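Local coordinates for protein DNA ligase (PDB 3GDE) that probably seals nicks in double-stranded DNA during replication, recombination and repair, using ATP and a magnesium cofactor, at residues A[223-228]-A[272-277]; A[195-200]-A[216-221]; A[254-259]-A[315-320]. All blocks are in the same frame, centred on the assembly; numbering follows the deposited sequence.

Interaction 1 of 3, residues A[223-228]-A[272-277]; sequences HIPVRM and RRLENV. With PO4 (phosphate ion), chain B.
The predicted ATP-binding pocket of the adenylation domain, a nucleotidyltransferase fold of the ATP-grasp clan, is bordered here by M228 and R272, where the loop leading to strand 230-233 packs on the loop that follows strand 268-271. The thioether of M228 rests against the backbone of R272: SD lies 3.8 Å from R272 CA, and CE sits beside the same carbon. M228 is extended beyond CG, which brings the sulphur and its methyl across to the other loop. R272, a predicted ATP ligand, holds CG anti to its backbone N (chi1 158°); the chain then bends at chi2 and chi3, and the guanidinium lies against a bound phosphate ion, probably from the crystallisation liquor. The phosphate meets the guanidinium edge in plane, O4 standing 2.7 Å from R272 NH1, whereas the hydrogen bond from NH1 to O1 is weak. R414 and K420, also predicted ATP ligands, hydrogen-bond to phosphate in this pocket. Over one face of the R272 guanidinium lies that of R273, its CZ 3.7 Å above the plane and over the centre; R273 in turn forms a salt bridge with E538. R272 NE is buried without a polar partner. An alanine in place of R272 would probably leave the phosphate short of one cationic partner and the R273 guanidinium without the flat group it lies against. Farther along, L274 adopts a left-handed backbone conformation and places its two methyls against the other loop. CD2 touches P225 CB at 3.8 Å, while CD1 meets R227 CD at 4.0 Å; the R227 and L274 side chains cross at about a right angle. A water joins the backbones, accepting from M228 N at 3.2 Å and donating to R272 O at 2.9 Å.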
loop_
_atom_site.group_PDB
_atom_site.type_symbol
_atom_site.label_atom_id
_atom_site.label_comp_id
_atom_site.label_asym_id
_atom_site.label_seq_id
_atom_site.Cartn_x
_atom_site.Cartn_y
_atom_site.Cartn_z
ATOM N N HIS A 223 11.931 -13.567 5.599
ATOM C CA HIS A 223 11.838 -12.239 6.205
ATOM C C HIS A 223 11.776 -11.106 5.168
ATOM O O HIS A 223 11.605 -9.940 5.524
ATOM C CB HIS A 223 12.897 -12.019 7.309
ATOM C CG HIS A 223 12.850 -13.053 8.398
ATOM N ND1 HIS A 223 13.877 -13.944 8.631
ATOM C CD2 HIS A 223 11.879 -13.363 9.292
ATOM C CE1 HIS A 223 13.548 -14.746 9.628
ATOM N NE2 HIS A 223 12.342 -14.411 10.050
ATOM N N ILE A 224 11.879 -11.458 3.889
ATOM C CA ILE A 224 11.547 -10.512 2.824
ATOM C C ILE A 224 10.202 -10.895 2.207
ATOM O O ILE A 224 10.065 -11.971 1.615
ATOM C CB ILE A 224 12.688 -10.353 1.774
ATOM C CG1 ILE A 224 13.876 -9.633 2.427
ATOM C CG2 ILE A 224 12.202 -9.568 0.544
ATOM C CD1 ILE A 224 15.156 -9.694 1.649
ATOM N N PRO A 225 9.200 -10.011 2.359
ATOM C CA PRO A 225 7.830 -10.340 1.989
ATOM C C PRO A 225 7.666 -10.508 0.499
ATOM O O PRO A 225 8.302 -9.808 -0.292
ATOM C CB PRO A 225 7.031 -9.124 2.473
ATOM C CG PRO A 225 8.021 -8.010 2.448
ATOM C CD PRO A 225 9.309 -8.636 2.879
ATOM N N VAL A 226 6.817 -11.456 0.135
ATOM C CA VAL A 226 6.433 -11.643 -1.244
ATOM C C VAL A 226 4.973 -11.232 -1.444
ATOM O O VAL A 226 4.122 -11.420 -0.562
ATOM C CB VAL A 226 6.846 -13.053 -1.808
ATOM C CG1 VAL A 226 7.577 -13.906 -0.760
ATOM C CG2 VAL A 226 5.684 -13.796 -2.496
ATOM N N ARG A 227 4.711 -10.604 -2.586
ATOM C CA ARG A 227 3.378 -10.128 -2.904
ATOM C C ARG A 227 2.437 -11.318 -2.959
ATOM O O ARG A 227 2.711 -12.303 -3.647
ATOM C CB ARG A 227 3.383 -9.395 -4.236
ATOM C CG ARG A 227 2.444 -8.236 -4.272
ATOM C CD ARG A 227 2.968 -7.086 -3.441
ATOM N NE ARG A 227 3.613 -6.063 -4.258
ATOM C CZ ARG A 227 2.954 -5.125 -4.931
ATOM N NH1 ARG A 227 1.629 -5.085 -4.902
ATOM N NH2 ARG A 227 3.618 -4.236 -5.648
ATOM N N MET A 228 1.346 -11.243 -2.210
ATOM C CA MET A 228 0.431 -12.377 -2.118
ATOM C C MET A 228 -0.293 -12.654 -3.436
ATOM O O MET A 228 -0.604 -11.731 -4.196
ATOM C CB MET A 228 -0.580 -12.155 -0.993
ATOM C CG MET A 228 0.055 -12.074 0.377
ATOM S SD MET A 228 -1.070 -11.244 1.479
ATOM C CE MET A 228 -0.205 -11.417 3.046
ATOM N N ARG A 272 -1.721 -7.995 4.672
ATOM C CA ARG A 272 -2.152 -8.033 3.268
ATOM C C ARG A 272 -1.417 -6.989 2.434
ATOM O O ARG A 272 -1.043 -7.264 1.298
ATOM C CB ARG A 272 -3.693 -7.878 3.197
ATOM C CG ARG A 272 -4.352 -7.394 1.898
ATOM C CD ARG A 272 -4.334 -8.375 0.724
ATOM N NE ARG A 272 -3.374 -7.868 -0.239
ATOM C CZ ARG A 272 -3.652 -7.302 -1.409
ATOM N NH1 ARG A 272 -4.890 -7.203 -1.872
ATOM N NH2 ARG A 272 -2.643 -6.865 -2.137
ATOM N N ARG A 273 -1.199 -5.809 3.017
ATOM C CA ARG A 273 -0.485 -4.716 2.335
ATOM C C ARG A 273 1.000 -4.714 2.704
ATOM O O ARG A 273 1.734 -3.751 2.428
ATOM C CB ARG A 273 -1.108 -3.337 2.630
ATOM C CG ARG A 273 -2.610 -3.273 2.976
ATOM C CD ARG A 273 -3.579 -4.010 2.034
ATOM N NE ARG A 273 -3.557 -3.603 0.629
ATOM C CZ ARG A 273 -4.561 -3.814 -0.233
ATOM N NH1 ARG A 273 -5.682 -4.413 0.158
ATOM N NH2 ARG A 273 -4.448 -3.429 -1.501
ATOM N N LEU A 274 1.422 -5.818 3.324
ATOM C CA LEU A 274 2.796 -6.066 3.718
ATOM C C LEU A 274 3.353 -5.049 4.718
ATOM O O LEU A 274 4.502 -4.647 4.606
ATOM C CB LEU A 274 3.720 -6.227 2.495
ATOM C CG LEU A 274 3.347 -7.280 1.447
ATOM C CD1 LEU A 274 4.338 -7.236 0.307
ATOM C CD2 LEU A 274 3.275 -8.682 2.031
ATOM N N GLU A 275 2.533 -4.646 5.687
ATOM C CA GLU A 275 3.023 -3.944 6.868
ATOM C C GLU A 275 3.587 -5.000 7.806
ATOM O O GLU A 275 2.986 -6.069 7.967
ATOM C CB GLU A 275 1.892 -3.186 7.580
ATOM C CG GLU A 275 2.346 -2.307 8.761
ATOM C CD GLU A 275 1.251 -2.060 9.822
ATOM O OE1 GLU A 275 0.051 -2.323 9.548
ATOM O OE2 GLU A 275 1.594 -1.591 10.941
ATOM N N ASN A 276 4.737 -4.701 8.413
ATOM C CA ASN A 276 5.324 -5.553 9.447
ATOM C C ASN A 276 4.493 -5.430 10.734
ATOM O O ASN A 276 4.519 -4.402 11.416
ATOM C CB ASN A 276 6.798 -5.177 9.678
ATOM C CG ASN A 276 7.574 -6.230 10.473
ATOM O OD1 ASN A 276 8.753 -6.480 10.201
ATOM N ND2 ASN A 276 6.930 -6.835 11.460
ATOM N N VAL A 277 3.734 -6.476 11.042
ATOM C CA VAL A 277 2.818 -6.464 12.189
ATOM C C VAL A 277 3.281 -7.458 13.270
ATOM O O VAL A 277 2.514 -7.833 14.156
ATOM C CB VAL A 277 1.333 -6.767 11.756
ATOM C CG1 VAL A 277 0.747 -5.635 10.914
ATOM C CG2 VAL A 277 1.226 -8.107 11.009
HETATM P P PO4 B . -8.143 -8.693 -1.861
HETATM O O1 PO4 B . -7.250 -9.165 -0.731
HETATM O O2 PO4 B . -8.422 -9.883 -2.741
HETATM O O3 PO4 B . -9.454 -8.162 -1.326
HETATM O O4 PO4 B . -7.432 -7.619 -2.635
HETATM O O HOH W 1 0.408 -8.534 -0.858
#

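Interaction 2 of 3, residues A[195-200]-A[216-221]; sequences MITNDL and RKMKIE
Across the turn between helices 187-197 and 200-216, the end of the first helix meets the chain that leaves the second, with I196 packed against M218, K219 and I220. The side chain of I196 takes the crowded position for CG1, between the backbone N and the carbonyl carbon (chi1 64°), and its CD1 methyl presses on main chain: it lies 3.3 Å from M218 O and 3.4 Å from K219 C. The other branch, CG2, touches I220 CG1 at 3.9 Å, the two isoleucines crossing at about a right angle. Beside them T197 CG2 meets M218 CE at 3.5 Å, tight for two carbons; a bend at chi3 (81°) puts that methyl there. T197 OG1 is tied back to A193 O within the helix. Water links the two backbones, one molecule sitting 2.6 Å from I196 O and 3.1 Å from E221 N. Past T197, N198 leaves the helix with positive phi, and D199 caps the next helix through OD1 to R202 N. N198 and the N-cap D199 that directly follows it make the short turn of a helix-turn-helix pair, in the plain topological sense, within the helical part of the ligase.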
loop_
_atom_site.group_PDB
_atom_site.type_symbol
_atom_site.label_atom_id
_atom_site.label_comp_id
_atom_site.label_asym_id
_atom_site.label_seq_id
_atom_site.Cartn_x
_atom_site.Cartn_y
_atom_site.Cartn_z
ATOM N N MET A 195 7.755 -8.620 -7.348
ATOM C CA MET A 195 6.769 -9.348 -6.547
ATOM C C MET A 195 7.398 -10.196 -5.423
ATOM O O MET A 195 6.751 -10.454 -4.407
ATOM C CB MET A 195 5.849 -10.189 -7.443
ATOM C CG MET A 195 4.997 -9.390 -8.444
ATOM S SD MET A 195 3.975 -8.084 -7.714
ATOM C CE MET A 195 3.369 -7.253 -9.174
ATOM N N ILE A 196 8.652 -10.615 -5.585
ATOM C CA ILE A 196 9.306 -11.412 -4.535
ATOM C C ILE A 196 10.295 -10.636 -3.655
ATOM O O ILE A 196 10.769 -11.167 -2.651
ATOM C CB ILE A 196 9.982 -12.706 -5.066
ATOM C CG1 ILE A 196 11.132 -12.378 -6.012
ATOM C CG2 ILE A 196 8.955 -13.657 -5.702
ATOM C CD1 ILE A 196 12.172 -13.468 -6.079
ATOM N N THR A 197 10.603 -9.392 -4.025
ATOM C CA THR A 197 11.515 -8.548 -3.228
ATOM C C THR A 197 10.810 -7.359 -2.613
ATOM O O THR A 197 11.221 -6.883 -1.557
ATOM C CB THR A 197 12.712 -8.007 -4.048
ATOM O OG1 THR A 197 12.233 -7.180 -5.116
ATOM C CG2 THR A 197 13.549 -9.145 -4.608
ATOM N N ASN A 198 9.769 -6.875 -3.294
ATOM C CA ASN A 198 9.028 -5.672 -2.903
ATOM C C ASN A 198 9.901 -4.426 -2.653
ATOM O O ASN A 198 9.610 -3.584 -1.780
ATOM C CB ASN A 198 8.094 -5.987 -1.727
ATOM C CG ASN A 198 6.901 -6.814 -2.156
ATOM O OD1 ASN A 198 5.946 -6.283 -2.726
ATOM N ND2 ASN A 198 6.960 -8.121 -1.916
ATOM N N ASP A 199 10.965 -4.321 -3.447
ATOM C CA ASP A 199 11.838 -3.165 -3.462
ATOM C C ASP A 199 12.286 -2.924 -4.902
ATOM O O ASP A 199 13.185 -3.609 -5.396
ATOM C CB ASP A 199 13.049 -3.407 -2.547
ATOM C CG ASP A 199 13.909 -2.156 -2.347
ATOM O OD1 ASP A 199 13.866 -1.220 -3.181
ATOM O OD2 ASP A 199 14.646 -2.117 -1.345
ATOM N N LEU A 200 11.655 -1.951 -5.568
ATOM C CA LEU A 200 11.977 -1.612 -6.954
ATOM C C LEU A 200 13.383 -1.073 -7.130
ATOM O O LEU A 200 13.978 -1.220 -8.195
ATOM C CB LEU A 200 10.971 -0.607 -7.532
ATOM C CG LEU A 200 9.984 -1.118 -8.579
ATOM C CD1 LEU A 200 9.357 0.054 -9.325
ATOM C CD2 LEU A 200 10.631 -2.098 -9.576
ATOM N N ARG A 216 16.099 -13.051 -13.226
ATOM C CA ARG A 216 15.481 -14.380 -13.219
ATOM C C ARG A 216 15.990 -15.211 -12.057
ATOM O O ARG A 216 15.260 -16.025 -11.514
ATOM C CB ARG A 216 15.769 -15.126 -14.519
ATOM C CG ARG A 216 14.968 -14.673 -15.715
ATOM C CD ARG A 216 15.545 -15.326 -16.966
ATOM N NE ARG A 216 14.834 -14.946 -18.185
ATOM C CZ ARG A 216 13.894 -15.683 -18.777
ATOM N NH1 ARG A 216 13.526 -16.861 -18.272
ATOM N NH2 ARG A 216 13.314 -15.240 -19.886
ATOM N N LYS A 217 17.244 -14.974 -11.683
ATOM C CA LYS A 217 17.947 -15.706 -10.634
ATOM C C LYS A 217 17.546 -15.295 -9.213
ATOM O O LYS A 217 17.942 -15.950 -8.243
ATOM C CB LYS A 217 19.454 -15.494 -10.804
ATOM C CG LYS A 217 20.322 -16.707 -10.489
ATOM C CD LYS A 217 21.816 -16.392 -10.685
ATOM C CE LYS A 217 22.162 -16.130 -12.154
ATOM N NZ LYS A 217 23.571 -15.658 -12.312
ATOM N N MET A 218 16.791 -14.207 -9.081
ATOM C CA MET A 218 16.339 -13.758 -7.758
ATOM C C MET A 218 15.326 -14.731 -7.140
ATOM O O MET A 218 14.418 -15.229 -7.816
ATOM C CB MET A 218 15.781 -12.334 -7.805
ATOM C CG MET A 218 16.797 -11.294 -8.251
ATOM S SD MET A 218 16.245 -9.591 -8.092
ATOM C CE MET A 218 16.556 -9.293 -6.353
ATOM N N LYS A 219 15.508 -15.012 -5.854
ATOM C CA LYS A 219 14.665 -15.966 -5.136
ATOM C C LYS A 219 14.009 -15.331 -3.915
ATOM O O LYS A 219 14.452 -14.282 -3.428
ATOM C CB LYS A 219 15.481 -17.186 -4.681
ATOM C CG LYS A 219 16.068 -18.028 -5.781
ATOM C CD LYS A 219 17.112 -18.964 -5.196
ATOM C CE LYS A 219 17.917 -19.668 -6.288
ATOM N NZ LYS A 219 19.072 -20.413 -5.692
ATOM N N ILE A 220 12.951 -15.981 -3.435
ATOM C CA ILE A 220 12.341 -15.653 -2.154
ATOM C C ILE A 220 13.357 -15.935 -1.049
ATOM O O ILE A 220 13.983 -16.989 -1.032
ATOM C CB ILE A 220 11.057 -16.501 -1.898
ATOM C CG1 ILE A 220 10.004 -16.238 -2.981
ATOM C CG2 ILE A 220 10.503 -16.244 -0.498
ATOM C CD1 ILE A 220 8.885 -17.258 -3.033
ATOM N N GLU A 221 13.527 -14.974 -0.149
ATOM C CA GLU A 221 14.297 -15.196 1.058
ATOM C C GLU A 221 13.455 -14.877 2.287
ATOM O O GLU A 221 12.635 -13.945 2.271
ATOM C CB GLU A 221 15.646 -14.443 1.037
ATOM C CG GLU A 221 15.594 -12.974 0.683
ATOM C CD GLU A 221 16.972 -12.401 0.305
ATOM O OE1 GLU A 221 17.379 -12.532 -0.877
ATOM O OE2 GLU A 221 17.637 -11.807 1.190
HETATM O O HOH W 2 11.469 -12.740 -0.724
HETATM O O HOH W 3 13.933 -11.730 -2.055
#

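Interaction 3 of 3, residues A[254-259]-A[315-320]; sequences DGSRVQ and HVLRRF
S256 and V258 point toward the helix 315-320, and between them they meet V316, L317 and F320. With OG anti to the carbonyl carbon (chi1 -55°), the hydroxyl of S256 is laid over the side chain of V316, 3.6 Å from CB and equally near CG1. L317, whose CB leaves the backbone in another direction, brings only CD2 round to the hydroxyl, at 3.8 Å. The CB of S256 takes the F320 ring instead, 3.9 Å from CE1, and one turn of the hydrogen-bonded helix separates F320 from V316, with F320 N bonded to V316 O. Segment 254-259 opens within the family's nucleotidyltransferase motif I, KxDGxR, which carries K252, the predicted adenylated lysine, and ends at R257. The axes of strand 256-259 and helix segment 315-320 approach to 9.7 Å, their N-to-C directions 46° apart. R257 points away from the helix, forms a salt bridge with D299 and touches F340, a predicted ATP-site residue like R257 itself. On the helix side V302, from the neighbouring strand 296-306, touches both V258 and V316. V258 and F320 cross obliquely, V258 CG1 lying 3.8 Å from F320 CZ at the tip of the ring.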
loop_
_atom_site.group_PDB
_atom_site.type_symbol
_atom_site.label_atom_id
_atom_site.label_comp_id
_atom_site.label_asym_id
_atom_site.label_seq_id
_atom_site.Cartn_x
_atom_site.Cartn_y
_atom_site.Cartn_z
ATOM N N ASP A 254 -13.610 -14.708 7.642
ATOM C CA ASP A 254 -13.729 -13.317 8.045
ATOM C C ASP A 254 -12.526 -13.017 8.936
ATOM O O ASP A 254 -12.555 -13.246 10.154
ATOM C CB ASP A 254 -15.047 -13.069 8.790
ATOM C CG ASP A 254 -15.231 -11.606 9.200
ATOM O OD1 ASP A 254 -14.292 -10.799 9.029
ATOM O OD2 ASP A 254 -16.322 -11.255 9.698
ATOM N N GLY A 255 -11.455 -12.539 8.310
ATOM C CA GLY A 255 -10.230 -12.210 9.025
ATOM C C GLY A 255 -9.279 -11.370 8.195
ATOM O O GLY A 255 -9.685 -10.776 7.195
ATOM N N SER A 256 -8.017 -11.310 8.626
ATOM C CA SER A 256 -6.996 -10.560 7.908
ATOM C C SER A 256 -5.901 -11.472 7.394
ATOM O O SER A 256 -5.313 -12.228 8.149
ATOM C CB SER A 256 -6.395 -9.465 8.777
ATOM O OG SER A 256 -7.410 -8.623 9.274
ATOM N N ARG A 257 -5.622 -11.371 6.102
ATOM C CA ARG A 257 -4.565 -12.151 5.498
ATOM C C ARG A 257 -3.173 -11.732 6.004
ATOM O O ARG A 257 -2.885 -10.547 6.196
ATOM C CB ARG A 257 -4.646 -12.064 3.988
ATOM C CG ARG A 257 -3.928 -13.202 3.318
ATOM C CD ARG A 257 -4.341 -13.349 1.887
ATOM N NE ARG A 257 -3.414 -14.205 1.170
ATOM C CZ ARG A 257 -3.418 -14.364 -0.148
ATOM N NH1 ARG A 257 -4.312 -13.715 -0.898
ATOM N NH2 ARG A 257 -2.523 -15.161 -0.717
ATOM N N VAL A 258 -2.336 -12.724 6.256
ATOM C CA VAL A 258 -0.968 -12.495 6.686
ATOM C C VAL A 258 -0.012 -13.464 6.004
ATOM O O VAL A 258 -0.419 -14.494 5.427
ATOM C CB VAL A 258 -0.772 -12.615 8.235
ATOM C CG1 VAL A 258 -1.581 -11.573 8.969
ATOM C CG2 VAL A 258 -1.065 -14.036 8.732
ATOM N N GLN A 259 1.263 -13.114 6.082
ATOM C CA GLN A 259 2.323 -13.966 5.586
ATOM C C GLN A 259 3.370 -14.119 6.697
ATOM O O GLN A 259 3.876 -13.137 7.237
ATOM C CB GLN A 259 2.906 -13.354 4.319
ATOM C CG GLN A 259 3.876 -14.231 3.592
ATOM C CD GLN A 259 4.416 -13.553 2.369
ATOM O OE1 GLN A 259 5.464 -12.914 2.418
ATOM N NE2 GLN A 259 3.684 -13.651 1.267
ATOM N N HIS A 315 -11.597 -6.228 14.142
ATOM C CA HIS A 315 -11.016 -6.555 15.439
ATOM C C HIS A 315 -9.551 -6.973 15.299
ATOM O O HIS A 315 -8.715 -6.563 16.104
ATOM C CB HIS A 315 -11.834 -7.645 16.143
ATOM C CG HIS A 315 -13.143 -7.163 16.687
ATOM N ND1 HIS A 315 -13.625 -7.550 17.918
ATOM C CD2 HIS A 315 -14.073 -6.324 16.168
ATOM C CE1 HIS A 315 -14.796 -6.974 18.132
ATOM N NE2 HIS A 315 -15.090 -6.225 17.086
ATOM N N VAL A 316 -9.240 -7.784 14.286
ATOM C CA VAL A 316 -7.841 -8.107 13.972
ATOM C C VAL A 316 -7.077 -6.826 13.597
ATOM O O VAL A 316 -5.923 -6.647 13.993
ATOM C CB VAL A 316 -7.694 -9.161 12.837
ATOM C CG1 VAL A 316 -6.226 -9.488 12.606
ATOM C CG2 VAL A 316 -8.473 -10.442 13.151
ATOM N N LEU A 317 -7.732 -5.934 12.853
ATOM C CA LEU A 317 -7.113 -4.675 12.452
ATOM C C LEU A 317 -6.739 -3.810 13.657
ATOM O O LEU A 317 -5.691 -3.173 13.643
ATOM C CB LEU A 317 -7.995 -3.896 11.454
ATOM C CG LEU A 317 -8.250 -4.516 10.070
ATOM C CD1 LEU A 317 -9.137 -3.602 9.222
ATOM C CD2 LEU A 317 -6.945 -4.878 9.317
ATOM N N ARG A 318 -7.590 -3.799 14.687
ATOM C CA ARG A 318 -7.279 -3.116 15.958
ATOM C C ARG A 318 -6.015 -3.641 16.627
ATOM O O ARG A 318 -5.217 -2.862 17.137
ATOM C CB ARG A 318 -8.434 -3.222 16.948
ATOM C CG ARG A 318 -9.548 -2.238 16.691
ATOM C CD ARG A 318 -10.239 -1.838 17.986
ATOM N NE ARG A 318 -11.667 -1.620 17.765
ATOM C CZ ARG A 318 -12.603 -2.549 17.945
ATOM N NH1 ARG A 318 -12.270 -3.764 18.371
ATOM N NH2 ARG A 318 -13.879 -2.261 17.711
ATOM N N ARG A 319 -5.857 -4.963 16.635
ATOM C CA ARG A 319 -4.631 -5.603 17.107
ATOM C C ARG A 319 -3.441 -5.099 16.301
ATOM O O ARG A 319 -2.422 -4.727 16.876
ATOM C CB ARG A 319 -4.724 -7.133 16.998
ATOM C CG ARG A 319 -5.679 -7.820 17.981
ATOM C CD ARG A 319 -5.149 -7.846 19.420
ATOM N NE ARG A 319 -3.749 -8.248 19.471
ATOM C CZ ARG A 319 -3.314 -9.474 19.725
ATOM N NH1 ARG A 319 -4.162 -10.453 19.989
ATOM N NH2 ARG A 319 -2.013 -9.714 19.726
ATOM N N PHE A 320 -3.588 -5.087 14.974
ATOM C CA PHE A 320 -2.562 -4.572 14.054
ATOM C C PHE A 320 -2.174 -3.123 14.362
ATOM O O PHE A 320 -1.005 -2.767 14.253
ATOM C CB PHE A 320 -3.024 -4.684 12.590
ATOM C CG PHE A 320 -3.004 -6.092 12.029
ATOM C CD1 PHE A 320 -3.239 -6.304 10.674
ATOM C CD2 PHE A 320 -2.743 -7.194 12.838
ATOM C CE1 PHE A 320 -3.230 -7.583 10.136
ATOM C CE2 PHE A 320 -2.733 -8.488 12.311
ATOM C CZ PHE A 320 -2.979 -8.681 10.954
#

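Overall arrangement
Interaction 1 is the hub: its centre is about 12 Å from that of interaction 2 and about 13 Å from that of interaction 3, whereas the latter two stand about 25 Å apart and do not touch. Segment 223-228 runs between them. Toward interaction 2 it bonds R227 N to M195 O and P225 O to N198 ND2, both at 2.7 Å, linking it to the end of helix 187-197 and the turn after it. Toward interaction 3 V226 O accepts from Q259 NE2 at 2.9 Å, and M228 packs on R257. Interactions 1 and 3 hold the predicted ATP ligands R272 and R257, the side chains of S256 and R272 lying about 6 Å apart; I220 of interaction 2 is about 12 Å from the side chain of R257.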